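Acetyltransferase (Sinorhizobium meliloti, PDB 4JXR) probably transfers an acetyl group from acetyl-CoA to an amino acceptor such as phosphinothricin, as a member of the GNAT superfamily of acyltransferases. Local coordinates at residues Asn77-Phe83 and Pro180-Arg185; Gly116-Met120 and Glu168-Pro174; Val123-Ala127 and Trp156-Ala160. All blocks are in the same frame, centred on the assembly; numbering follows the deposited sequence. Where two conformers were deposited one is given.

Starting from the N terminus, the first contact segment met is the loop 77-83, between strands 66-74 and 84-91. Contact 1 joins it to 180-185 of the C-terminal tail, closing a loop that holds the other two. Inside it, contact 2 joins the entry to strand 119-125 with the tail just beyond strand 155-165, and within that span contact 3 pairs the far end of 119-125 with the start of 155-165. Nothing crosses. Contacts 1 and 2 touch, their centres about 13 Å apart, whereas the centre of contact 3 lies about 26 Å from both. Contacts 1 and 2 tie the C-terminal tail to the loops beside the sheet, contact 3 joins two of its strands, and all three touch the second subunit.

Contact 1: residues Asn77-Phe83 and Pro180-Arg185; sequences NRTAYRF and PDTLYR
Arg82 reaches into the turn Pro180-Leu183 and meets it with almost every atom of its side chain. Its CB lies 4.1 Å from Leu183 CB, and its CG passes beside Pro180 O. From CG to NE the chain is extended, with CD 3.4 Å from Leu183 O. NE and NH2 grip a single carboxylate oxygen side-on: NH2 is 2.9 Å from Asp181 OD1 and meets it nearly along the C-O axis, while NE comes from above the carboxylate plane, 3.1 Å from Asp181 OD1. NH1 turns back to Thr79 O, which also accepts from Arg82 N on the opposite face of that carbonyl. The other carboxylate oxygen, Asp181 OD2, is held by Gly177 N.

Over one guanidinium face lies Arg185, its plane turned 37° from that of Arg82; its NH1 donates to Asp181 O and forms a salt bridge with Asp181 OD1, 3.4 Å away, and its NH2 pairs with Glu34 of the second subunit. Phe83 comes up to the opposite face, and its CD1 packs 3.8 Å from Pro180 CG. Thr79 OG1 donates to Tyr184 O at 2.7 Å, and Asn77 CB makes a CH-pi contact over the Tyr184 ring, whose OH bonds to Tyr54. Two arginines sharing one aspartate imply a network in which Asp181 and Glu34 of the second subunit probably offset the closeness of the two cations, coupling tail to dimer interface.

Contact 2: residues Gly116-Met120 and Glu168-Pro174; sequences GFRQM and EGTATKP
Arg118 reaches into the loop 168-174, an example of a buried guanidinium whose NH1 is held by two carbonyl oxygens. CB and CG pass beside Gly169 O, and the bend at chi2 (-61°) keeps CD beside it too, 3.6 Å from Gly169 O. NH1 has its two acceptors near the guanidinium plane: Gly169 O at 2.8 Å, and Thr172 O at 2.9 Å from the same nitrogen, the latter met from above its carbonyl plane. NH2 adds a weak bond to Thr172 OG1, a hydroxyl that itself donates to Glu168 OE1. Glu168 CB sits over the centre of one face of the guanidinium and Pro174 CG over the opposite face, nearer the rim. Trp156 of the second subunit packs on Arg118 and Pro174 and donates to Thr172 O.

The looser side lies at Gln119. Its NE2 stays 3.9 Å from Thr170 N, and a water spans them, bonded to NE2 at 3.0 Å and only weakly to Thr170 N; Gln119 OE1 turns to Gln163. Glu168 OE1, well out of the guanidinium plane and 3.7 Å from Arg118 NH2, makes a long salt bridge, probably electrostatic only; directional hold comes from the type II' turn and Thr172.

Contact 3: residues Val123-Ala127 and Trp156-Ala160; sequences VIGGA and WLDTA
Ile124 and Ala160 form a hydrogen-bonded antiparallel pair where strands 119-125 and 155-165 run side by side in the mixed sheet of the GNAT fold. Ile124 N points at Ala160 O almost straight, 2.8 Å away with an angle of 177° at the hydrogen and in the carbonyl plane. The return bond, from Ala160 N to Ile124 O, is longer at 3.1 Å. Ile124 O also accepts from Ala127 N, and the two donors come from opposite faces of its carbonyl: one closes the pair, the other the type II turn Ile124-Ala127 that takes the chain out of the strand.

Farther along, a single water joins the two segments. It donates to Gly126 O at 2.8 Å and accepts from Asp158 N at 2.9 Å, while the Asp158 carboxylate is held by Ala148 N. Gly126 N is taken by Tyr32 OH.

Around these bonds the packing is apolar. Ala160 CB lies 4.1 Å from Ile124 CB and 3.9 Å from Ala127 CB; this face is covered by helix 129-137, through Ile132. The Ile124 side chain is about 5 Å from that of His128, which binds acetyl-CoA in this protein, although none is bound to this chain. On the other face Tyr81 of the second subunit packs on Val123 and Thr159. Val123 CG1, anti to its own backbone nitrogen (chi1 179°), reaches Thr159 CG2 at 3.6 Å.

Contact 1: residues Asn77-Phe83 and Pro180-Arg185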
# COMPACT_ATOMS: atom_id res chain seq x y z
N ASN A 77 -3.68 -0.19 6.90
CA ASN A 77 -4.34 -0.30 8.21
C ASN A 77 -5.84 -0.57 8.06
O ASN A 77 -6.64 0.07 8.72
CB ASN A 77 -4.10 0.96 9.01
CG ASN A 77 -4.71 2.16 8.36
OD1 ASN A 77 -5.27 2.09 7.32
ND2 ASN A 77 -4.63 3.27 9.03
N ARG A 78 -6.23 -1.52 7.23
CA ARG A 78 -7.59 -2.00 7.09
C ARG A 78 -7.69 -3.33 7.84
O ARG A 78 -6.73 -4.11 7.93
CB ARG A 78 -8.05 -2.17 5.66
CG ARG A 78 -8.09 -0.91 4.73
CD ARG A 78 -8.55 0.39 5.40
NE ARG A 78 -8.90 1.46 4.43
CZ ARG A 78 -9.35 2.67 4.77
NH1 ARG A 78 -9.65 3.57 3.83
NH2 ARG A 78 -9.48 3.00 6.04
N THR A 79 -8.87 -3.53 8.41
CA THR A 79 -9.13 -4.63 9.31
C THR A 79 -8.58 -5.96 8.86
O THR A 79 -7.91 -6.67 9.62
CB THR A 79 -10.63 -4.74 9.59
OG1 THR A 79 -11.14 -3.48 9.98
CG2 THR A 79 -10.90 -5.79 10.66
N ALA A 80 -8.89 -6.37 7.63
CA ALA A 80 -8.51 -7.70 7.21
C ALA A 80 -7.02 -7.90 7.08
O ALA A 80 -6.58 -9.02 7.03
CB ALA A 80 -9.25 -8.12 5.97
N TYR A 81 -6.24 -6.81 6.98
CA TYR A 81 -4.79 -6.88 6.93
C TYR A 81 -4.12 -6.94 8.29
O TYR A 81 -2.91 -6.86 8.39
CB TYR A 81 -4.21 -5.68 6.18
CG TYR A 81 -4.41 -5.62 4.70
CD1 TYR A 81 -3.87 -6.60 3.86
CD2 TYR A 81 -5.02 -4.54 4.09
CE1 TYR A 81 -3.89 -6.43 2.47
CE2 TYR A 81 -5.08 -4.39 2.69
CZ TYR A 81 -4.54 -5.35 1.91
OH TYR A 81 -4.56 -5.22 0.52
N ARG A 82 -4.89 -7.07 9.40
CA ARG A 82 -4.27 -6.89 10.71
C ARG A 82 -3.20 -7.90 11.06
O ARG A 82 -2.35 -7.60 11.91
CB ARG A 82 -5.35 -6.82 11.80
CG ARG A 82 -6.15 -8.10 12.00
CD ARG A 82 -7.42 -7.78 12.79
NE ARG A 82 -8.29 -8.93 13.03
CZ ARG A 82 -9.12 -9.46 12.15
NH1 ARG A 82 -9.22 -8.96 10.93
NH2 ARG A 82 -9.89 -10.49 12.50
N PHE A 83 -3.20 -9.07 10.47
CA PHE A 83 -2.18 -10.09 10.72
C PHE A 83 -0.97 -9.97 9.81
O PHE A 83 -0.05 -10.79 9.89
CB PHE A 83 -2.77 -11.51 10.62
CG PHE A 83 -3.91 -11.69 11.58
CD1 PHE A 83 -3.70 -11.86 12.91
CD2 PHE A 83 -5.22 -11.64 11.11
CE1 PHE A 83 -4.80 -11.95 13.79
CE2 PHE A 83 -6.30 -11.73 11.99
CZ PHE A 83 -6.08 -11.89 13.30
N PRO A 180 -2.63 -9.74 17.60
CA PRO A 180 -3.05 -8.51 16.88
C PRO A 180 -4.46 -8.57 16.33
O PRO A 180 -4.85 -7.70 15.53
CB PRO A 180 -1.99 -8.41 15.77
CG PRO A 180 -1.75 -9.86 15.44
CD PRO A 180 -1.79 -10.58 16.76
N ASP A 181 -5.28 -9.55 16.74
CA ASP A 181 -6.68 -9.59 16.30
C ASP A 181 -7.42 -8.34 16.70
O ASP A 181 -8.44 -8.01 16.09
CB ASP A 181 -7.38 -10.81 16.92
CG ASP A 181 -8.73 -11.02 16.35
OD1 ASP A 181 -8.88 -11.11 15.12
OD2 ASP A 181 -9.71 -11.15 17.14
N THR A 182 -6.96 -7.69 17.75
CA THR A 182 -7.58 -6.50 18.29
C THR A 182 -7.27 -5.20 17.52
O THR A 182 -7.81 -4.16 17.85
CB THR A 182 -7.15 -6.32 19.74
OG1 THR A 182 -5.72 -6.40 19.77
CG2 THR A 182 -7.70 -7.44 20.59
N LEU A 183 -6.36 -5.26 16.53
CA LEU A 183 -6.03 -4.07 15.73
C LEU A 183 -7.10 -3.80 14.71
O LEU A 183 -7.65 -4.68 14.06
CB LEU A 183 -4.72 -4.25 14.99
CG LEU A 183 -3.45 -4.08 15.78
CD1 LEU A 183 -2.28 -4.50 14.93
CD2 LEU A 183 -3.27 -2.65 16.18
N TYR A 184 -7.34 -2.51 14.50
CA TYR A 184 -8.16 -2.04 13.40
C TYR A 184 -9.58 -2.52 13.44
O TYR A 184 -10.18 -2.83 12.43
CB TYR A 184 -7.51 -2.32 12.02
CG TYR A 184 -6.03 -1.91 12.00
CD1 TYR A 184 -5.59 -0.69 12.50
CD2 TYR A 184 -5.09 -2.74 11.48
CE1 TYR A 184 -4.24 -0.37 12.54
CE2 TYR A 184 -3.73 -2.45 11.51
CZ TYR A 184 -3.33 -1.27 12.07
OH TYR A 184 -1.99 -0.90 12.16
N ARG A 185 -10.16 -2.61 14.64
CA ARG A 185 -11.52 -3.09 14.86
C ARG A 185 -12.37 -1.90 15.29
O ARG A 185 -11.86 -0.95 15.86
CB ARG A 185 -11.58 -4.19 15.91
CG ARG A 185 -10.55 -5.26 15.73
CD ARG A 185 -10.55 -5.99 14.39
NE ARG A 185 -11.78 -6.69 14.06
CZ ARG A 185 -12.02 -7.92 14.46
NH1 ARG A 185 -11.18 -8.61 15.22
NH2 ARG A 185 -13.14 -8.49 14.07

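Contact 2: residues Gly116-Met120 and Glu168-Pro174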
# COMPACT_ATOMS: atom_id res chain seq x y z
N GLY A 116 2.31 -12.40 17.30
CA GLY A 116 1.20 -13.09 16.72
C GLY A 116 0.81 -12.70 15.32
O GLY A 116 -0.23 -13.12 14.83
N PHE A 117 1.61 -11.88 14.63
CA PHE A 117 1.41 -11.66 13.21
C PHE A 117 1.69 -12.94 12.43
O PHE A 117 2.40 -13.82 12.91
CB PHE A 117 2.26 -10.48 12.73
CG PHE A 117 1.96 -9.19 13.46
CD1 PHE A 117 0.82 -8.47 13.12
CD2 PHE A 117 2.73 -8.72 14.48
CE1 PHE A 117 0.49 -7.33 13.80
CE2 PHE A 117 2.43 -7.58 15.13
CZ PHE A 117 1.29 -6.87 14.81
N ARG A 118 1.15 -13.00 11.22
CA ARG A 118 1.20 -14.24 10.42
C ARG A 118 1.91 -14.11 9.07
O ARG A 118 2.25 -15.11 8.51
CB ARG A 118 -0.21 -14.80 10.21
CG ARG A 118 -0.90 -15.22 11.52
CD ARG A 118 -0.14 -16.33 12.26
NE ARG A 118 -0.99 -16.90 13.33
CZ ARG A 118 -1.92 -17.82 13.09
NH1 ARG A 118 -2.13 -18.32 11.90
NH2 ARG A 118 -2.65 -18.23 14.11
N GLN A 119 2.11 -12.87 8.57
CA GLN A 119 2.82 -12.67 7.31
C GLN A 119 3.58 -11.36 7.42
O GLN A 119 3.09 -10.42 8.05
CB GLN A 119 1.87 -12.58 6.12
CG GLN A 119 0.96 -13.81 5.92
CD GLN A 119 1.68 -15.03 5.43
OE1 GLN A 119 2.72 -15.00 4.78
NE2 GLN A 119 1.06 -16.22 5.72
N MSE A 120 4.74 -11.31 6.76
CA MSE A 120 5.51 -10.08 6.66
C MSE A 120 5.80 -9.81 5.18
O MSE A 120 6.23 -10.70 4.44
CB MSE A 120 6.80 -10.17 7.45
CG MSE A 120 7.58 -8.83 7.52
SE MSE A 120 9.06 -8.86 8.73
CE MSE A 120 8.14 -8.70 10.36
N GLU A 168 2.75 -19.57 12.66
CA GLU A 168 1.83 -20.52 12.06
C GLU A 168 1.36 -20.12 10.65
O GLU A 168 0.73 -20.92 10.00
CB GLU A 168 0.64 -20.77 13.02
CG GLU A 168 1.10 -21.50 14.28
CD GLU A 168 0.05 -21.66 15.40
OE1 GLU A 168 -1.09 -21.34 15.26
OE2 GLU A 168 0.41 -22.13 16.49
N GLY A 169 1.59 -18.87 10.22
CA GLY A 169 1.26 -18.47 8.85
C GLY A 169 -0.22 -18.68 8.58
O GLY A 169 -1.07 -18.23 9.33
N THR A 170 -0.52 -19.36 7.46
CA THR A 170 -1.88 -19.62 7.06
C THR A 170 -2.42 -20.91 7.62
O THR A 170 -3.59 -21.25 7.32
CB THR A 170 -1.99 -19.63 5.50
OG1 THR A 170 -3.35 -19.54 5.10
CG2 THR A 170 -1.35 -20.93 4.96
N ALA A 171 -1.64 -21.64 8.40
CA ALA A 171 -1.98 -23.01 8.74
C ALA A 171 -3.07 -23.13 9.79
O ALA A 171 -3.70 -24.22 9.89
CB ALA A 171 -0.74 -23.79 9.15
N THR A 172 -3.27 -22.13 10.61
CA THR A 172 -4.29 -22.06 11.67
C THR A 172 -5.02 -20.74 11.62
O THR A 172 -4.50 -19.77 11.04
CB THR A 172 -3.71 -22.20 13.09
OG1 THR A 172 -2.90 -21.06 13.33
CG2 THR A 172 -2.92 -23.49 13.24
N LYS A 173 -6.23 -20.70 12.14
CA LYS A 173 -6.94 -19.46 12.36
C LYS A 173 -6.38 -18.69 13.52
O LYS A 173 -6.08 -19.29 14.54
CB LYS A 173 -8.43 -19.80 12.60
CG LYS A 173 -9.06 -20.67 11.50
CD LYS A 173 -8.96 -20.05 10.11
CE LYS A 173 -9.54 -20.90 8.98
NZ LYS A 173 -11.00 -21.11 9.07
N PRO A 174 -6.30 -17.35 13.45
CA PRO A 174 -5.80 -16.62 14.62
C PRO A 174 -6.77 -16.68 15.80
O PRO A 174 -7.95 -16.59 15.62
CB PRO A 174 -5.62 -15.16 14.17
CG PRO A 174 -5.29 -15.37 12.77
CD PRO A 174 -6.39 -16.42 12.34
O HOH W 1 1.70 -19.03 4.98

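Contact 3: residues Val123-Ala127 and Trp156-Ala160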
# COMPACT_ATOMS: atom_id res chain seq x y z
N VAL A 123 8.36 -4.09 0.83
CA VAL A 123 8.11 -3.30 -0.38
C VAL A 123 9.39 -2.55 -0.64
O VAL A 123 9.71 -1.61 0.11
CB VAL A 123 6.91 -2.37 -0.21
CG1 VAL A 123 6.72 -1.57 -1.51
CG2 VAL A 123 5.66 -3.13 0.16
N ILE A 124 10.20 -3.00 -1.58
CA ILE A 124 11.59 -2.61 -1.74
C ILE A 124 11.70 -1.56 -2.82
O ILE A 124 11.56 -1.84 -4.02
CB ILE A 124 12.46 -3.82 -2.03
CG1 ILE A 124 12.34 -4.77 -0.74
CG2 ILE A 124 13.92 -3.41 -2.26
CD1 ILE A 124 13.07 -6.07 -0.88
N GLY A 125 11.95 -0.34 -2.41
CA GLY A 125 12.10 0.78 -3.34
C GLY A 125 13.26 0.59 -4.25
O GLY A 125 14.38 0.18 -3.87
N GLY A 126 13.01 0.86 -5.50
CA GLY A 126 14.03 0.66 -6.51
C GLY A 126 14.34 -0.76 -6.82
O GLY A 126 15.22 -1.00 -7.66
N ALA A 127 13.75 -1.72 -6.13
CA ALA A 127 14.12 -3.12 -6.31
C ALA A 127 15.63 -3.31 -6.12
O ALA A 127 16.24 -4.10 -6.83
CB ALA A 127 13.56 -3.70 -7.60
N TRP A 156 12.94 6.27 -13.73
CA TRP A 156 11.88 5.31 -13.41
C TRP A 156 12.46 4.20 -12.54
O TRP A 156 13.52 3.65 -12.84
CB TRP A 156 11.24 4.72 -14.67
CG TRP A 156 10.41 5.68 -15.44
CD1 TRP A 156 10.68 6.24 -16.69
CD2 TRP A 156 9.17 6.25 -15.02
NE1 TRP A 156 9.68 7.08 -17.06
CE2 TRP A 156 8.74 7.12 -16.05
CE3 TRP A 156 8.39 6.15 -13.84
CZ2 TRP A 156 7.58 7.84 -15.97
CZ3 TRP A 156 7.25 6.87 -13.75
CH2 TRP A 156 6.84 7.71 -14.82
N LEU A 157 11.74 3.83 -11.49
CA LEU A 157 12.13 2.86 -10.52
C LEU A 157 11.14 1.73 -10.47
O LEU A 157 9.93 1.95 -10.48
CB LEU A 157 12.15 3.51 -9.13
CG LEU A 157 13.08 4.71 -8.94
CD1 LEU A 157 12.95 5.22 -7.52
CD2 LEU A 157 14.50 4.39 -9.21
N ASP A 158 11.65 0.52 -10.36
CA ASP A 158 10.84 -0.66 -10.07
C ASP A 158 10.67 -0.80 -8.55
O ASP A 158 11.54 -0.37 -7.78
CB ASP A 158 11.49 -1.90 -10.64
CG ASP A 158 11.69 -1.86 -12.15
OD1 ASP A 158 11.01 -1.12 -12.86
OD2 ASP A 158 12.56 -2.66 -12.60
N THR A 159 9.59 -1.44 -8.16
CA THR A 159 9.31 -1.67 -6.75
C THR A 159 9.09 -3.17 -6.54
O THR A 159 8.20 -3.72 -7.14
CB THR A 159 8.09 -0.86 -6.28
OG1 THR A 159 8.25 0.51 -6.69
CG2 THR A 159 7.95 -0.91 -4.79
N ALA A 160 9.94 -3.80 -5.74
CA ALA A 160 9.85 -5.25 -5.54
C ALA A 160 9.02 -5.56 -4.31
O ALA A 160 9.08 -4.85 -3.32
CB ALA A 160 11.21 -5.87 -5.39
O HOH W 2 14.56 0.28 -10.11